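Local coordinates for benzoylformate Decarboxylase (Polynucleobacter necessarius, PDB 4K9Q) that catalyses the thiamine diphosphate- and magnesium-dependent, non-oxidative decarboxylation of benzoylformate to benzaldehyde and carbon dioxide, at the interface of chains A and B and the interface of chains A and C. Sequence-based numbering; all coordinates share one arbitrary frame. Chains: chain A/B/C, Benzoylformate Decarboxylase.

Three patches describe how chain A meets two neighbours in the four-chain deposited assembly. Contacts 1 and 2 both join chains A and B, with about 18 Å between the centres of their C-alpha atoms. In each, chain B offers its N-terminal thiamine diphosphate-binding domain, to the central domain of A in contact 1 and to the C-terminal cofactor-binding domain in contact 2. Contact 3 turns to chain C but again uses the central domain of A; its C-alpha centre lies about 16 Å from that of contact 1 and 33 Å from that of contact 2. The central domain thus faces two partners, consistent with a dimer of dimers.

Contact 1: the interface of chains A and B. Residues chain A 254, 277-280; chain B 100, 102-103.
In this thiamine diphosphate (TPP) enzyme, the start of helix 254-260 and the loop 277-280, both in the central domain of chain A, receive a loop from the N-terminal cofactor-binding domain of chain B. The contact is essentially apolar and centres on A:Trp280, whose CG is anti to the backbone N (chi1 167°). B:Glu102 crosses the indole obliquely and lays its CB methylene over the six-membered ring in a CH-pi contact, 3.6 Å from A:Trp280 CZ3. A bend at chi2 (-78°) then carries the carboxylate back along the same ring, the two planes 26° apart, with OE1 near CZ2 and CH2. The backbone of B:Glu102 is held from within its own loop, its N donating to the hydroxyl OG1 of B:Thr100 at 3.0 Å.

B:Met103 continues the packing beside the indole: its CG is 3.7 Å from A:Trp280 CE3. Its sulphur meets the tip of A:Ile254, SD to CD1 4.0 Å, and also lies 3.9 Å from A:Tyr277 CB. A bend at the last torsion turns the methyl CE towards the backbone, 3.5 Å from A:Tyr278 O. Behind this, A:Ile254 CG1 rests over the centre of the A:Tyr277 ring, so the two chain A residues brace each other.

Contact 2: the interface of chains A and B. Residues chain A 462, 466, 471-475, 477; chain B 29-30, 32-35.
The C-terminal TPP-binding domain of chain A meets the N-terminal one of chain B here, the pairing by which enzymes of this family build cofactor sites between subunits. The stretch 471-475 of A runs past helix 29-32 of B and the turn after it. A:Asn473 and B:Asp34 cross obliquely, amide and carboxylate planes 45° apart. A:Asn473 ND2 donates to B:Asp34 OD1 at 3.0 Å, nearly along the C-O axis and close to its own amide plane. Just beside it, B:Asp34 N binds A:Pro472 O in the carbonyl plane, 3.0 Å away and almost straight (168° at the hydrogen). The other carboxylate oxygen, B:Asp34 OD2, is gripped by B:Lys33 NZ at 3.0 Å from above the carboxylate plane; the lysine reaches it by a bend at chi4 (-66°), its stem alongside A:Pro472. An alanine in place of B:Asp34 would remove both carboxylate contacts and would probably leave the amide and the lysine less firmly placed. B:Glu29 extends at about a right angle across A:Thr471 towards helix 460-468, where its OE2 comes to 2.7 Å from A:Leu462 O; the carboxyl group would probably have to be protonated to donate here. A:Pro475 crosses B:Phe35 at about a right angle, CD 3.8 Å from CB, while A:Val474 CG1 packs on B:Leu32 CB at 4.0 Å.

Contact 3: the interface of chains A and C. Residues chain A 303-307; chain C 141, 145, 174.
Two guanidinium groups of chain C flank the backbone of A residues 303-307. Over one face of the C:Arg141 guanidinium sits A:Lys304 CB, 3.7 Å from NE and offset toward the rim, while a water lies at the edge, in plane. C:Arg174 has A:Ala305 N on one face, again toward the rim. Its chain is bent at chi3 (-82°), which turns the guanidinium along the loop, and NH2 donates to A:Ser303 O at 2.9 Å, near its own plane but 52° above that of the carbonyl. A:Ala305 O also comes to 2.9 Å from C:Arg174 NE, yet the N-H points away and the approach is not a hydrogen bond. C:Arg141 projects from helix 135-147 towards chain A, its chain extended from CG to NE and CG anti to the backbone N (chi1 180°), and its NE meets the water at 2.9 Å. The same water binds A:Ser303 OG at 2.7 Å and C:Thr145 OG1 at 2.8 Å, thereby tying both chains together. C:Thr145 OG1 is itself fixed by donating to C:Arg141 O one helical turn earlier, at 2.7 Å. By capturing the carbonyl at the end of helix 299-303, C:Arg174 helps anchor the central domain of A on chain C, probably supporting tetramer assembly.

Contact 1: the interface of chains A and B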
loop_
_atom_site.group_PDB
_atom_site.type_symbol
_atom_site.label_atom_id
_atom_site.label_comp_id
_atom_site.label_asym_id
_atom_site.label_seq_id
_atom_site.Cartn_x
_atom_site.Cartn_y
_atom_site.Cartn_z
ATOM N N ILE A 254 9.766 12.397 -28.126
ATOM C CA ILE A 254 10.602 11.324 -28.647
ATOM C C ILE A 254 11.174 11.669 -30.022
ATOM O O ILE A 254 12.386 11.639 -30.224
ATOM C CB ILE A 254 9.818 10.000 -28.730
ATOM C CG1 ILE A 254 9.519 9.494 -27.314
ATOM C CG2 ILE A 254 10.617 8.965 -29.500
ATOM C CD1 ILE A 254 8.487 8.369 -27.252
ATOM N N TYR A 277 10.728 12.762 -21.170
ATOM C CA TYR A 277 9.823 13.254 -22.203
ATOM C C TYR A 277 8.582 13.889 -21.591
ATOM O O TYR A 277 8.260 13.660 -20.429
ATOM C CB TYR A 277 9.379 12.103 -23.095
ATOM C CG TYR A 277 10.470 11.397 -23.866
ATOM C CD1 TYR A 277 11.250 12.074 -24.795
ATOM C CD2 TYR A 277 10.674 10.022 -23.711
ATOM C CE1 TYR A 277 12.226 11.402 -25.529
ATOM C CE2 TYR A 277 11.644 9.349 -24.444
ATOM C CZ TYR A 277 12.410 10.045 -25.353
ATOM O OH TYR A 277 13.366 9.378 -26.091
ATOM N N TYR A 278 7.865 14.673 -22.385
ATOM C CA TYR A 278 6.632 15.280 -21.895
ATOM C C TYR A 278 5.503 15.139 -22.925
ATOM O O TYR A 278 4.621 14.295 -22.755
ATOM C CB TYR A 278 6.871 16.736 -21.467
ATOM C CG TYR A 278 5.654 17.434 -20.901
ATOM C CD1 TYR A 278 4.577 16.705 -20.399
ATOM C CD2 TYR A 278 5.584 18.816 -20.871
ATOM C CE1 TYR A 278 3.457 17.345 -19.888
ATOM C CE2 TYR A 278 4.475 19.467 -20.354
ATOM C CZ TYR A 278 3.414 18.725 -19.867
ATOM O OH TYR A 278 2.306 19.372 -19.353
ATOM N N PRO A 279 5.537 15.928 -24.012
ATOM C CA PRO A 279 4.523 15.737 -25.052
ATOM C C PRO A 279 4.756 14.433 -25.792
ATOM O O PRO A 279 5.894 13.964 -25.869
ATOM C CB PRO A 279 4.781 16.910 -26.002
ATOM C CG PRO A 279 6.235 17.174 -25.859
ATOM C CD PRO A 279 6.537 16.939 -24.402
ATOM N N TRP A 280 3.681 13.855 -26.321
ATOM C CA TRP A 280 3.800 12.693 -27.183
ATOM C C TRP A 280 4.113 13.148 -28.607
ATOM O O TRP A 280 3.304 13.826 -29.246
ATOM C CB TRP A 280 2.519 11.848 -27.140
ATOM C CG TRP A 280 2.444 10.819 -28.219
ATOM C CD1 TRP A 280 1.572 10.796 -29.281
ATOM C CD2 TRP A 280 3.286 9.670 -28.369
ATOM N NE1 TRP A 280 1.816 9.694 -30.067
ATOM C CE2 TRP A 280 2.862 8.987 -29.530
ATOM C CE3 TRP A 280 4.351 9.144 -27.627
ATOM C CZ2 TRP A 280 3.468 7.813 -29.966
ATOM C CZ3 TRP A 280 4.953 7.980 -28.065
ATOM C CH2 TRP A 280 4.510 7.327 -29.222
ATOM N N THR B 100 0.244 9.340 -21.384
ATOM C CA THR B 100 -0.245 8.455 -22.424
ATOM C C THR B 100 0.300 7.026 -22.287
ATOM O O THR B 100 1.477 6.823 -21.961
ATOM C CB THR B 100 0.096 9.009 -23.821
ATOM O OG1 THR B 100 -0.173 8.002 -24.795
ATOM C CG2 THR B 100 1.567 9.395 -23.895
ATOM N N GLU B 102 1.226 5.316 -24.468
ATOM C CA GLU B 102 2.321 5.191 -25.425
ATOM C C GLU B 102 3.673 5.324 -24.725
ATOM O O GLU B 102 4.674 4.822 -25.227
ATOM C CB GLU B 102 2.215 6.241 -26.538
ATOM C CG GLU B 102 0.935 6.187 -27.378
ATOM C CD GLU B 102 0.938 5.082 -28.429
ATOM O OE1 GLU B 102 1.993 4.456 -28.676
ATOM O OE2 GLU B 102 -0.136 4.842 -29.018
ATOM N N MET B 103 3.701 5.987 -23.565
ATOM C CA MET B 103 4.967 6.224 -22.855
ATOM C C MET B 103 4.992 5.732 -21.403
ATOM O O MET B 103 6.058 5.688 -20.774
ATOM C CB MET B 103 5.321 7.722 -22.872
ATOM C CG MET B 103 5.606 8.294 -24.255
ATOM S SD MET B 103 6.410 9.912 -24.220
ATOM C CE MET B 103 5.041 11.007 -23.796
#

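Contact 2: the interface of chains A and B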
loop_
_atom_site.group_PDB
_atom_site.type_symbol
_atom_site.label_atom_id
_atom_site.label_comp_id
_atom_site.label_asym_id
_atom_site.label_seq_id
_atom_site.Cartn_x
_atom_site.Cartn_y
_atom_site.Cartn_z
ATOM N N LEU A 462 -0.811 25.715 -21.673
ATOM C CA LEU A 462 -1.912 24.784 -21.961
ATOM C C LEU A 462 -2.589 25.089 -23.301
ATOM O O LEU A 462 -3.124 24.188 -23.952
ATOM C CB LEU A 462 -2.946 24.760 -20.837
ATOM C CG LEU A 462 -2.442 24.305 -19.464
ATOM C CD1 LEU A 462 -3.586 24.200 -18.469
ATOM C CD2 LEU A 462 -1.676 22.988 -19.566
ATOM N N ALA A 466 -2.892 22.673 -26.425
ATOM C CA ALA A 466 -4.176 22.452 -27.078
ATOM C C ALA A 466 -4.006 22.532 -28.595
ATOM O O ALA A 466 -4.714 21.856 -29.342
ATOM C CB ALA A 466 -5.205 23.471 -26.606
ATOM N N THR A 471 -6.840 19.892 -29.237
ATOM C CA THR A 471 -7.959 19.800 -28.311
ATOM C C THR A 471 -8.588 21.183 -28.124
ATOM O O THR A 471 -8.299 21.883 -27.151
ATOM C CB THR A 471 -7.509 19.249 -26.942
ATOM O OG1 THR A 471 -6.440 20.063 -26.437
ATOM C CG2 THR A 471 -7.029 17.812 -27.077
ATOM N N PRO A 472 -9.450 21.586 -29.066
ATOM C CA PRO A 472 -10.108 22.888 -28.979
ATOM C C PRO A 472 -11.166 22.890 -27.897
ATOM O O PRO A 472 -11.626 21.826 -27.459
ATOM C CB PRO A 472 -10.773 23.031 -30.354
ATOM C CG PRO A 472 -11.033 21.630 -30.780
ATOM C CD PRO A 472 -9.865 20.833 -30.263
ATOM N N ASN A 473 -11.533 24.089 -27.465
ATOM C CA ASN A 473 -12.660 24.288 -26.567
ATOM C C ASN A 473 -12.469 23.645 -25.202
ATOM O O ASN A 473 -13.429 23.203 -24.580
ATOM C CB ASN A 473 -13.963 23.828 -27.224
ATOM C CG ASN A 473 -14.259 24.586 -28.514
ATOM O OD1 ASN A 473 -14.115 25.811 -28.577
ATOM N ND2 ASN A 473 -14.645 23.856 -29.553
ATOM N N VAL A 474 -11.224 23.615 -24.740
ATOM C CA VAL A 474 -10.938 23.233 -23.361
ATOM C C VAL A 474 -11.278 24.414 -22.434
ATOM O O VAL A 474 -10.846 25.539 -22.684
ATOM C CB VAL A 474 -9.459 22.845 -23.188
ATOM C CG1 VAL A 474 -9.117 22.636 -21.707
ATOM C CG2 VAL A 474 -9.135 21.597 -24.003
ATOM N N PRO A 475 -12.074 24.171 -21.378
ATOM C CA PRO A 475 -12.408 25.259 -20.455
ATOM C C PRO A 475 -11.306 25.546 -19.444
ATOM O O PRO A 475 -10.358 24.775 -19.319
ATOM C CB PRO A 475 -13.654 24.740 -19.735
ATOM C CG PRO A 475 -13.522 23.266 -19.777
ATOM C CD PRO A 475 -12.766 22.912 -21.034
ATOM N N LEU A 477 -8.894 27.897 -19.228
ATOM C CA LEU A 477 -7.544 28.263 -19.640
ATOM C C LEU A 477 -7.259 29.757 -19.508
ATOM O O LEU A 477 -6.098 30.180 -19.558
ATOM C CB LEU A 477 -7.254 27.770 -21.061
ATOM C CG LEU A 477 -7.376 26.256 -21.300
ATOM C CD1 LEU A 477 -6.899 25.896 -22.701
ATOM C CD2 LEU A 477 -6.600 25.476 -20.243
ATOM N N GLU B 29 -6.488 17.526 -21.150
ATOM C CA GLU B 29 -7.065 18.248 -22.284
ATOM C C GLU B 29 -7.887 17.361 -23.225
ATOM O O GLU B 29 -8.892 17.806 -23.773
ATOM C CB GLU B 29 -5.979 19.014 -23.038
ATOM C CG GLU B 29 -5.464 20.196 -22.235
ATOM C CD GLU B 29 -4.497 21.074 -22.997
ATOM O OE1 GLU B 29 -3.787 20.575 -23.897
ATOM O OE2 GLU B 29 -4.464 22.276 -22.697
ATOM N N THR B 30 -7.474 16.108 -23.400
ATOM C CA THR B 30 -8.234 15.193 -24.248
ATOM C C THR B 30 -9.591 14.826 -23.631
ATOM O O THR B 30 -10.548 14.525 -24.341
ATOM C CB THR B 30 -7.423 13.926 -24.566
ATOM O OG1 THR B 30 -6.863 13.405 -23.355
ATOM C CG2 THR B 30 -6.283 14.269 -25.516
ATOM N N LEU B 32 -11.219 17.078 -21.722
ATOM C CA LEU B 32 -11.959 18.335 -21.712
ATOM C C LEU B 32 -12.212 18.924 -23.098
ATOM O O LEU B 32 -12.940 19.897 -23.230
ATOM C CB LEU B 32 -11.211 19.365 -20.865
ATOM C CG LEU B 32 -11.019 19.002 -19.387
ATOM C CD1 LEU B 32 -10.126 20.028 -18.733
ATOM C CD2 LEU B 32 -12.353 18.909 -18.650
ATOM N N LYS B 33 -11.608 18.338 -24.126
ATOM C CA LYS B 33 -11.824 18.783 -25.497
ATOM C C LYS B 33 -13.315 18.875 -25.828
ATOM O O LYS B 33 -14.078 17.955 -25.529
ATOM C CB LYS B 33 -11.122 17.812 -26.453
ATOM C CG LYS B 33 -11.464 17.999 -27.922
ATOM C CD LYS B 33 -10.656 17.021 -28.767
ATOM C CE LYS B 33 -11.054 17.072 -30.226
ATOM N NZ LYS B 33 -12.444 16.585 -30.427
ATOM N N ASP B 34 -13.717 19.983 -26.448
ATOM C CA ASP B 34 -15.113 20.216 -26.814
ATOM C C ASP B 34 -16.056 19.971 -25.635
ATOM O O ASP B 34 -17.105 19.349 -25.782
ATOM C CB ASP B 34 -15.511 19.329 -27.994
ATOM C CG ASP B 34 -14.788 19.700 -29.277
ATOM O OD1 ASP B 34 -14.561 20.906 -29.503
ATOM O OD2 ASP B 34 -14.445 18.783 -30.055
ATOM N N PHE B 35 -15.671 20.458 -24.462
ATOM C CA PHE B 35 -16.480 20.276 -23.268
ATOM C C PHE B 35 -17.929 20.653 -23.580
ATOM O O PHE B 35 -18.191 21.727 -24.120
ATOM C CB PHE B 35 -15.931 21.122 -22.121
ATOM C CG PHE B 35 -16.450 20.707 -20.777
ATOM C CD1 PHE B 35 -17.498 21.389 -20.182
ATOM C CD2 PHE B 35 -15.904 19.616 -20.123
ATOM C CE1 PHE B 35 -17.981 20.998 -18.944
ATOM C CE2 PHE B 35 -16.386 19.215 -18.891
ATOM C CZ PHE B 35 -17.426 19.909 -18.303
#

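Contact 3: the interface of chains A and C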
loop_
_atom_site.group_PDB
_atom_site.type_symbol
_atom_site.label_atom_id
_atom_site.label_comp_id
_atom_site.label_asym_id
_atom_site.label_seq_id
_atom_site.Cartn_x
_atom_site.Cartn_y
_atom_site.Cartn_z
ATOM N N SER A 303 16.641 1.620 -14.486
ATOM C CA SER A 303 15.767 0.454 -14.635
ATOM C C SER A 303 14.669 0.655 -15.671
ATOM O O SER A 303 14.172 -0.320 -16.241
ATOM C CB SER A 303 15.156 0.032 -13.291
ATOM O OG SER A 303 14.059 0.853 -12.928
ATOM N N LYS A 304 14.306 1.912 -15.924
ATOM C CA LYS A 304 13.160 2.218 -16.784
ATOM C C LYS A 304 13.519 3.008 -18.050
ATOM O O LYS A 304 12.627 3.502 -18.752
ATOM C CB LYS A 304 12.072 2.956 -15.981
ATOM C CG LYS A 304 12.437 4.361 -15.553
ATOM C CD LYS A 304 11.451 4.865 -14.508
ATOM C CE LYS A 304 11.637 6.342 -14.247
ATOM N NZ LYS A 304 10.931 6.757 -12.995
ATOM N N ALA A 305 14.815 3.120 -18.342
ATOM C CA ALA A 305 15.281 3.816 -19.544
ATOM C C ALA A 305 14.641 3.238 -20.814
ATOM O O ALA A 305 14.367 2.040 -20.896
ATOM C CB ALA A 305 16.807 3.749 -19.642
ATOM N N VAL A 306 14.428 4.082 -21.823
ATOM C CA VAL A 306 13.800 3.608 -23.060
ATOM C C VAL A 306 14.779 2.827 -23.942
ATOM O O VAL A 306 14.370 2.018 -24.777
ATOM C CB VAL A 306 13.180 4.770 -23.870
ATOM C CG1 VAL A 306 11.975 5.367 -23.135
ATOM C CG2 VAL A 306 14.212 5.851 -24.142
ATOM N N VAL A 307 16.071 3.062 -23.740
ATOM C CA VAL A 307 17.090 2.481 -24.603
ATOM C C VAL A 307 18.438 2.530 -23.896
ATOM O O VAL A 307 18.640 3.349 -22.991
ATOM C CB VAL A 307 17.197 3.278 -25.932
ATOM C CG1 VAL A 307 17.824 4.654 -25.691
ATOM C CG2 VAL A 307 17.985 2.504 -26.979
ATOM N N ARG C 141 12.320 -4.098 -18.050
ATOM C CA ARG C 141 12.350 -3.310 -16.824
ATOM C C ARG C 141 12.428 -4.211 -15.580
ATOM O O ARG C 141 13.129 -3.895 -14.621
ATOM C CB ARG C 141 11.148 -2.361 -16.750
ATOM C CG ARG C 141 11.138 -1.520 -15.470
ATOM C CD ARG C 141 10.231 -0.293 -15.595
ATOM N NE ARG C 141 10.076 0.335 -14.282
ATOM C CZ ARG C 141 9.154 1.238 -13.972
ATOM N NH1 ARG C 141 8.286 1.665 -14.884
ATOM N NH2 ARG C 141 9.103 1.713 -12.726
ATOM N N THR C 145 15.527 -4.040 -13.029
ATOM C CA THR C 145 15.251 -3.743 -11.626
ATOM C C THR C 145 15.861 -4.819 -10.726
ATOM O O THR C 145 16.553 -4.506 -9.749
ATOM C CB THR C 145 13.732 -3.624 -11.355
ATOM O OG1 THR C 145 13.163 -2.612 -12.203
ATOM C CG2 THR C 145 13.470 -3.258 -9.896
ATOM N N ARG C 174 18.110 -4.073 -23.204
ATOM C CA ARG C 174 19.116 -3.158 -22.656
ATOM C C ARG C 174 20.054 -3.945 -21.762
ATOM O O ARG C 174 19.787 -5.106 -21.453
ATOM C CB ARG C 174 18.445 -2.070 -21.810
ATOM C CG ARG C 174 17.496 -1.190 -22.611
ATOM C CD ARG C 174 16.907 -0.101 -21.765
ATOM N NE ARG C 174 15.757 -0.536 -20.967
ATOM C CZ ARG C 174 15.733 -0.566 -19.638
ATOM N NH1 ARG C 174 16.814 -0.243 -18.938
ATOM N NH2 ARG C 174 14.626 -0.931 -19.013
HETATM O O HOH W 1 11.757 -0.163 -11.979
#